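Local coordinates for SeviL (Septifer virgatus, PDB 6LF2), which binds the glycan chains of GM1b and asialo-GM1 as an R-type lectin with a beta-trefoil fold, at residues F24-L27 / G28-D31; L99-V102 / H103-Y106; Q120-S123 / E124-I127. All blocks are in the same frame, centred on the assembly; numbering follows the deposited sequence.

Contact 1 (F24-L27 / G28-D31). With NGA (2-acetamido-2-deoxy-beta-D-galactopyranose), chain D; GAL (beta-D-galactopyranose), chain C.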
loop_
_atom_site.group_PDB
_atom_site.type_symbol
_atom_site.label_atom_id
_atom_site.label_comp_id
_atom_site.label_asym_id
_atom_site.label_seq_id
_atom_site.Cartn_x
_atom_site.Cartn_y
_atom_site.Cartn_z
ATOM N N PHE B 24 -7.119 -4.903 -8.894
ATOM C CA PHE B 24 -6.534 -4.584 -10.194
ATOM C C PHE B 24 -7.591 -4.724 -11.284
ATOM O O PHE B 24 -8.588 -5.431 -11.122
ATOM C CB PHE B 24 -5.321 -5.478 -10.512
ATOM C CG PHE B 24 -5.670 -6.916 -10.806
ATOM C CD1 PHE B 24 -5.728 -7.852 -9.783
ATOM C CD2 PHE B 24 -5.949 -7.332 -12.109
ATOM C CE1 PHE B 24 -6.049 -9.188 -10.047
ATOM C CE2 PHE B 24 -6.288 -8.661 -12.377
ATOM C CZ PHE B 24 -6.334 -9.589 -11.344
ATOM N N TYR B 25 -7.354 -4.042 -12.407
ATOM C CA TYR B 25 -8.157 -4.239 -13.612
ATOM C C TYR B 25 -7.215 -4.226 -14.808
ATOM O O TYR B 25 -6.608 -3.192 -15.100
ATOM C CB TYR B 25 -9.242 -3.173 -13.772
ATOM C CG TYR B 25 -10.011 -3.339 -15.072
ATOM C CD1 TYR B 25 -10.694 -4.510 -15.335
ATOM C CD2 TYR B 25 -10.029 -2.331 -16.036
ATOM C CE1 TYR B 25 -11.398 -4.682 -16.526
ATOM C CE2 TYR B 25 -10.730 -2.498 -17.233
ATOM C CZ TYR B 25 -11.405 -3.679 -17.466
ATOM O OH TYR B 25 -12.110 -3.871 -18.647
ATOM N N ASN B 26 -7.110 -5.368 -15.491
ATOM C CA ASN B 26 -6.317 -5.502 -16.712
ATOM C C ASN B 26 -7.258 -5.496 -17.911
ATOM O O ASN B 26 -7.998 -6.463 -18.130
ATOM C CB ASN B 26 -5.486 -6.783 -16.687
ATOM C CG ASN B 26 -4.417 -6.802 -17.768
ATOM O OD1 ASN B 26 -4.705 -7.050 -18.946
ATOM N ND2 ASN B 26 -3.168 -6.542 -17.373
ATOM N N LEU B 27 -7.204 -4.417 -18.693
ATOM C CA LEU B 27 -8.100 -4.267 -19.837
ATOM C C LEU B 27 -7.910 -5.389 -20.855
ATOM O O LEU B 27 -8.889 -5.969 -21.339
ATOM C CB LEU B 27 -7.875 -2.902 -20.485
ATOM C CG LEU B 27 -8.678 -2.617 -21.757
ATOM C CD1 LEU B 27 -10.162 -2.609 -21.443
ATOM C CD2 LEU B 27 -8.257 -1.296 -22.324
ATOM N N GLY B 28 -6.656 -5.724 -21.175
ATOM C CA GLY B 28 -6.405 -6.690 -22.235
ATOM C C GLY B 28 -6.948 -8.071 -21.931
ATOM O O GLY B 28 -7.433 -8.768 -22.824
ATOM N N ARG B 29 -6.866 -8.496 -20.674
ATOM C CA ARG B 29 -7.398 -9.791 -20.280
ATOM C C ARG B 29 -8.856 -9.718 -19.849
ATOM O O ARG B 29 -9.439 -10.755 -19.522
ATOM C CB ARG B 29 -6.568 -10.389 -19.136
ATOM C CG ARG B 29 -5.112 -10.648 -19.475
ATOM C CD ARG B 29 -4.501 -11.691 -18.539
ATOM N NE ARG B 29 -4.752 -11.404 -17.128
ATOM C CZ ARG B 29 -4.088 -10.496 -16.416
ATOM N NH1 ARG B 29 -4.393 -10.299 -15.137
ATOM N NH2 ARG B 29 -3.129 -9.774 -16.988
ATOM N N LYS B 30 -9.444 -8.523 -19.832
ATOM C CA LYS B 30 -10.770 -8.306 -19.264
ATOM C C LYS B 30 -10.846 -8.906 -17.864
ATOM O O LYS B 30 -11.764 -9.658 -17.532
ATOM C CB LYS B 30 -11.852 -8.886 -20.175
ATOM C CG LYS B 30 -11.813 -8.328 -21.581
ATOM C CD LYS B 30 -11.953 -6.812 -21.568
ATOM C CE LYS B 30 -12.059 -6.258 -22.986
ATOM N NZ LYS B 30 -13.086 -6.984 -23.790
ATOM N N ASP B 31 -9.839 -8.592 -17.046
ATOM C CA ASP B 31 -9.636 -9.253 -15.760
ATOM C C ASP B 31 -9.723 -8.236 -14.628
ATOM O O ASP B 31 -8.880 -7.338 -14.525
ATOM C CB ASP B 31 -8.287 -9.972 -15.733
ATOM C CG ASP B 31 -8.160 -10.930 -14.565
ATOM O OD1 ASP B 31 -9.180 -11.146 -13.883
ATOM O OD2 ASP B 31 -7.051 -11.472 -14.335
HETATM C C1 NGA D . -0.901 -11.218 -12.966
HETATM C C2 NGA D . -0.801 -10.792 -14.431
HETATM C C3 NGA D . -0.380 -9.332 -14.550
HETATM C C4 NGA D . -1.244 -8.450 -13.649
HETATM C C5 NGA D . -1.344 -9.027 -12.237
HETATM C C6 NGA D . -2.292 -8.218 -11.354
HETATM C C7 NGA D . -0.336 -12.417 -16.187
HETATM C C8 NGA D . 0.703 -12.978 -17.115
HETATM N N2 NGA D . 0.097 -11.668 -15.167
HETATM O O3 NGA D . -0.581 -8.927 -15.889
HETATM O O4 NGA D . -2.543 -8.341 -14.205
HETATM O O5 NGA D . -1.817 -10.351 -12.316
HETATM O O6 NGA D . -1.756 -6.957 -11.051
HETATM O O7 NGA D . -1.526 -12.662 -16.379
HETATM C C1 GAL C . 0.371 -7.965 -16.369
HETATM C C2 GAL C . 0.405 -8.103 -17.906
HETATM C C3 GAL C . 1.294 -7.037 -18.544
HETATM C C4 GAL C . 0.804 -5.638 -18.105
HETATM C C5 GAL C . 0.802 -5.622 -16.567
HETATM C C6 GAL C . 0.257 -4.369 -15.932
HETATM O O2 GAL C . 0.883 -9.388 -18.313
HETATM O O3 GAL C . 1.266 -7.126 -19.971
HETATM O O4 GAL C . -0.522 -5.336 -18.621
HETATM O O5 GAL C . -0.011 -6.681 -16.038
HETATM O O6 GAL C . 1.141 -3.304 -16.099
#
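N26 and D31 face each other as an antiparallel hydrogen-bonded pair: N26 N reaches D31 O at 2.8 Å, and D31 N returns a bond to N26 O. Between them L27 to K30 forms a type I turn. K30, in left-handed backbone conformation, joins D31 opposite N26 to make a G1 beta bulge. The N26 side chain also braces this turn, since its OD1 takes the R29 N-H at 3.1 Å on an in-plane lone pair.

The charged bond is R29 NH1 to D31 OD2, 3.0 Å, met on the anti side of the carboxylate. The same guanidinium reaches sugar: NH1 gives 2.9 Å to NGA O4, and NH2 gives 2.9 Å to NGA O3. One of its faces lies on N26 CB, the other under NGA O7. N26 ND2 bonds GAL O4 at 3.2 Å and also D42.

The apolar part is F24. Its CG stands between the backbone N and the carbonyl carbon (chi1 71°), which turns one ring face to the sugar; NGA C6 lies over its centre. D31 OD2 sits at the ring edge, 3.5 Å from F24 CE2.

The chemistry suggests that D31 holds R29 in orientation, its negative charge probably favouring the charged guanidinium that serves the N-acetylgalactosamine.

Contact 2 (L99-V102 / H103-Y106)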
loop_
_atom_site.group_PDB
_atom_site.type_symbol
_atom_site.label_atom_id
_atom_site.label_comp_id
_atom_site.label_asym_id
_atom_site.label_seq_id
_atom_site.Cartn_x
_atom_site.Cartn_y
_atom_site.Cartn_z
ATOM N N LEU B 99 -18.430 1.508 0.582
ATOM C CA LEU B 99 -19.849 1.171 0.648
ATOM C C LEU B 99 -20.551 1.636 -0.626
ATOM O O LEU B 99 -20.581 2.835 -0.920
ATOM C CB LEU B 99 -20.482 1.810 1.883
ATOM C CG LEU B 99 -21.987 1.622 2.073
ATOM C CD1 LEU B 99 -22.303 0.141 2.240
ATOM C CD2 LEU B 99 -22.451 2.426 3.282
ATOM N N ASN B 100 -21.103 0.688 -1.371
ATOM C CA ASN B 100 -21.831 1.021 -2.591
ATOM C C ASN B 100 -23.121 1.774 -2.260
ATOM O O ASN B 100 -23.925 1.311 -1.444
ATOM C CB ASN B 100 -22.135 -0.256 -3.361
ATOM C CG ASN B 100 -22.756 0.021 -4.710
ATOM O OD1 ASN B 100 -23.955 -0.173 -4.893
ATOM N ND2 ASN B 100 -21.944 0.479 -5.663
ATOM N N LYS B 101 -23.328 2.931 -2.908
ATOM C CA LYS B 101 -24.453 3.792 -2.548
ATOM C C LYS B 101 -25.791 3.123 -2.833
ATOM O O LYS B 101 -26.683 3.111 -1.976
ATOM C CB LYS B 101 -24.379 5.127 -3.293
ATOM C CG LYS B 101 -25.592 6.049 -3.026
ATOM C CD LYS B 101 -25.472 7.367 -3.774
ATOM C CE LYS B 101 -26.486 8.399 -3.293
ATOM N NZ LYS B 101 -27.899 7.947 -3.470
ATOM N N VAL B 102 -25.956 2.582 -4.043
ATOM C CA VAL B 102 -27.260 2.074 -4.459
ATOM C C VAL B 102 -27.637 0.845 -3.645
ATOM O O VAL B 102 -28.772 0.716 -3.171
ATOM C CB VAL B 102 -27.254 1.778 -5.971
ATOM C CG1 VAL B 102 -28.468 0.936 -6.370
ATOM C CG2 VAL B 102 -27.233 3.086 -6.760
ATOM N N HIS B 103 -26.686 -0.056 -3.433
ATOM C CA HIS B 103 -26.989 -1.355 -2.862
ATOM C C HIS B 103 -26.567 -1.505 -1.411
ATOM O O HIS B 103 -26.867 -2.539 -0.810
ATOM C CB HIS B 103 -26.338 -2.459 -3.700
ATOM C CG HIS B 103 -26.876 -2.528 -5.093
ATOM N ND1 HIS B 103 -28.117 -3.054 -5.380
ATOM C CD2 HIS B 103 -26.361 -2.110 -6.275
ATOM C CE1 HIS B 103 -28.338 -2.966 -6.680
ATOM N NE2 HIS B 103 -27.288 -2.400 -7.246
ATOM N N LYS B 104 -25.891 -0.512 -0.842
ATOM C CA LYS B 104 -25.432 -0.567 0.548
ATOM C C LYS B 104 -24.687 -1.878 0.827
ATOM O O LYS B 104 -24.904 -2.556 1.835
ATOM C CB LYS B 104 -26.604 -0.361 1.512
ATOM C CG LYS B 104 -27.302 1.003 1.355
ATOM C CD LYS B 104 -26.333 2.159 1.604
ATOM C CE LYS B 104 -27.047 3.515 1.650
ATOM N NZ LYS B 104 -27.618 3.933 0.336
ATOM N N ALA B 105 -23.788 -2.231 -0.091
ATOM C CA ALA B 105 -22.944 -3.410 0.032
ATOM C C ALA B 105 -21.479 -2.983 0.019
ATOM O O ALA B 105 -21.094 -2.088 -0.741
ATOM C CB ALA B 105 -23.218 -4.412 -1.100
ATOM N N TYR B 106 -20.674 -3.621 0.873
ATOM C CA TYR B 106 -19.267 -3.264 1.048
ATOM C C TYR B 106 -18.375 -4.058 0.098
ATOM O O TYR B 106 -18.510 -5.280 -0.015
ATOM C CB TYR B 106 -18.821 -3.537 2.489
ATOM C CG TYR B 106 -19.513 -2.723 3.553
ATOM C CD1 TYR B 106 -19.177 -1.392 3.765
ATOM C CD2 TYR B 106 -20.486 -3.298 4.365
ATOM C CE1 TYR B 106 -19.806 -0.645 4.742
ATOM C CE2 TYR B 106 -21.113 -2.561 5.347
ATOM C CZ TYR B 106 -20.765 -1.238 5.535
ATOM O OH TYR B 106 -21.389 -0.493 6.511
#
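K104 NZ donates to K101 O at 2.6 Å, in the plane of that carbonyl. The lysine doubles back to get there: bends at chi2 (-60°) and again at chi4 bring CD and CE alongside K101 O and the ammonium to this carbonyl oxygen of the residue three positions earlier. The N100 side chain bridges the turn: its OD1 accepts the H103 N-H at 3.1 Å. The N100 backbone is used as well, its N giving a nearly straight 2.8 Å bond to A105 O and its O taking a weak one from K104 N.

H103 lies alongside N100, ring and amide planes only 15° apart, with OD1 at the ring edge near CD2. V102 CG1 sits over the centre of one imidazole face, 3.7 Å from the centroid, a CH-pi contact. A second one forms at the strand end of the turn, where L99 and Y106 are bridged: L99 CD1 rests on the Y106 ring, 3.8 Å from its centroid and displaced toward the rim beside CE1.

The turn carries the chain from strand 96-100 into strand 106-110. Strand 84-88 lies against L99, Y67 of strand 63-67 meets the H103 ring at a steep angle, and the Y106 hydroxyl bonds E87.

Contact 3 (Q120-S123 / E124-I127)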
loop_
_atom_site.group_PDB
_atom_site.type_symbol
_atom_site.label_atom_id
_atom_site.label_comp_id
_atom_site.label_asym_id
_atom_site.label_seq_id
_atom_site.Cartn_x
_atom_site.Cartn_y
_atom_site.Cartn_z
ATOM N N GLN B 120 -20.974 -6.498 7.600
ATOM C CA GLN B 120 -19.591 -6.086 7.821
ATOM C C GLN B 120 -18.738 -7.302 8.168
ATOM O O GLN B 120 -19.144 -8.144 8.975
ATOM C CB GLN B 120 -19.502 -5.039 8.931
ATOM C CG GLN B 120 -20.122 -3.702 8.569
ATOM C CD GLN B 120 -19.691 -2.598 9.508
ATOM O OE1 GLN B 120 -19.075 -2.855 10.546
ATOM N NE2 GLN B 120 -20.005 -1.361 9.151
ATOM N N THR B 121 -17.559 -7.395 7.538
ATOM C CA THR B 121 -16.617 -8.492 7.736
ATOM C C THR B 121 -15.200 -7.933 7.780
ATOM O O THR B 121 -14.954 -6.773 7.453
ATOM C CB THR B 121 -16.670 -9.541 6.616
ATOM O OG1 THR B 121 -15.940 -9.046 5.484
ATOM C CG2 THR B 121 -18.110 -9.846 6.198
ATOM N N GLU B 122 -14.256 -8.796 8.152
ATOM C CA GLU B 122 -12.871 -8.372 8.317
ATOM C C GLU B 122 -12.154 -8.141 6.982
ATOM O O GLU B 122 -11.185 -7.375 6.933
ATOM C CB GLU B 122 -12.137 -9.419 9.160
ATOM C CG GLU B 122 -10.991 -8.905 9.997
ATOM C CD GLU B 122 -11.362 -7.754 10.931
ATOM O OE1 GLU B 122 -12.519 -7.670 11.408
ATOM O OE2 GLU B 122 -10.469 -6.925 11.182
ATOM N N SER B 123 -12.608 -8.762 5.893
ATOM C CA SER B 123 -11.974 -8.613 4.587
ATOM C C SER B 123 -12.537 -7.445 3.767
ATOM O O SER B 123 -12.249 -7.346 2.568
ATOM C CB SER B 123 -12.111 -9.913 3.805
ATOM O OG SER B 123 -13.427 -10.404 3.944
ATOM N N GLU B 124 -13.314 -6.557 4.383
ATOM C CA GLU B 124 -13.816 -5.355 3.736
ATOM C C GLU B 124 -12.989 -4.121 4.043
ATOM O O GLU B 124 -13.404 -3.007 3.686
ATOM C CB GLU B 124 -15.266 -5.094 4.164
ATOM C CG GLU B 124 -16.214 -6.189 3.730
ATOM C CD GLU B 124 -17.524 -6.159 4.477
ATOM O OE1 GLU B 124 -17.623 -5.439 5.493
ATOM O OE2 GLU B 124 -18.462 -6.859 4.029
ATOM N N LYS B 125 -11.852 -4.270 4.740
ATOM C CA LYS B 125 -11.064 -3.125 5.184
ATOM C C LYS B 125 -9.957 -2.857 4.174
ATOM O O LYS B 125 -9.144 -3.744 3.897
ATOM C CB LYS B 125 -10.485 -3.380 6.575
ATOM C CG LYS B 125 -11.546 -3.617 7.638
ATOM C CD LYS B 125 -10.937 -3.987 8.974
ATOM C CE LYS B 125 -12.023 -4.173 10.016
ATOM N NZ LYS B 125 -11.447 -4.460 11.372
ATOM N N TRP B 126 -9.955 -1.652 3.605
ATOM C CA TRP B 126 -9.012 -1.263 2.563
ATOM C C TRP B 126 -8.223 -0.030 2.970
ATOM O O TRP B 126 -8.731 0.869 3.651
ATOM C CB TRP B 126 -9.717 -0.951 1.237
ATOM C CG TRP B 126 -10.611 -2.038 0.739
ATOM C CD1 TRP B 126 -11.936 -2.207 1.043
ATOM C CD2 TRP B 126 -10.270 -3.092 -0.171
ATOM N NE1 TRP B 126 -12.429 -3.307 0.397
ATOM C CE2 TRP B 126 -11.433 -3.870 -0.359
ATOM C CE3 TRP B 126 -9.094 -3.456 -0.847
ATOM C CZ2 TRP B 126 -11.455 -4.992 -1.187
ATOM C CZ3 TRP B 126 -9.113 -4.568 -1.664
ATOM C CH2 TRP B 126 -10.293 -5.323 -1.836
ATOM N N ILE B 127 -6.979 0.024 2.505
ATOM C CA ILE B 127 -6.170 1.225 2.589
ATOM C C ILE B 127 -5.894 1.675 1.158
ATOM O O ILE B 127 -5.463 0.877 0.317
ATOM C CB ILE B 127 -4.885 0.977 3.403
ATOM C CG1 ILE B 127 -4.060 2.265 3.525
ATOM C CG2 ILE B 127 -4.085 -0.184 2.821
ATOM C CD1 ILE B 127 -3.061 2.229 4.682
HETATM O O HOH W 1 -14.501 -5.853 11.840
#
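From T121 to E124 the backbone winds through a single tight bend, E122 and S123 taking turn-like backbone angles, and the weak 3.5 Å bond from E124 N to T121 O spans it before the chain straightens into strand 126-130.

E124 folds back over the start of this bend. Its CG stands anti to the carbonyl carbon (chi1 -63°) and the rest of the chain is extended, which brings OE1 to T121 N at 2.8 Å, the donor approaching from above the carboxylate plane. The T121 side chain crosses E124 at about a right angle, and OG1 packs 3.4 Å from E124 CG. That hydroxyl bonds D108, as does the S123 hydroxyl, while R97 forms a salt bridge with E124 OE1 and also reaches T121 O.

On another part of the bend K125 stretches out fully to E122, whose chain is kinked at chi2 to meet it. The salt bridge, K125 NZ to E122 OE2, is 2.7 Å long and comes from the syn side, tilted out of the carboxylate plane. A water donates to E122 OE1 at 2.7 Å. E91 and D92 also pair with K125; the three carboxylates would be expected to keep this ammonium protonated.

A short bend delivering a tryptophan into a strand recalls the QxW motif of R-type beta-trefoil lectins, with E124 probably in the glutamine position and W126 as its tryptophan.

Overall arrangement
Following the chain, contact 1 comes first and closes the hairpin between strands 22-26 and 31-35, beside the bound glycan. Contact 2 closes the later turn between strands 96-100 and 106-110, and contact 3 makes the bend between strand 113-117 and the last strand, 126-130. All three are in series; none nests in or crosses another. Contacts 1 and 2 lie on opposite sides of the chain's centre, their own centres about 23 Å apart. Contacts 2 and 3 touch: the Y106 hydroxyl meets the Q120 amide in a probable hydrogen bond, and E124 packs on Y106. Together those two join strands 96-100 and 106-110 to strand 126-130, which borders strand 6-16.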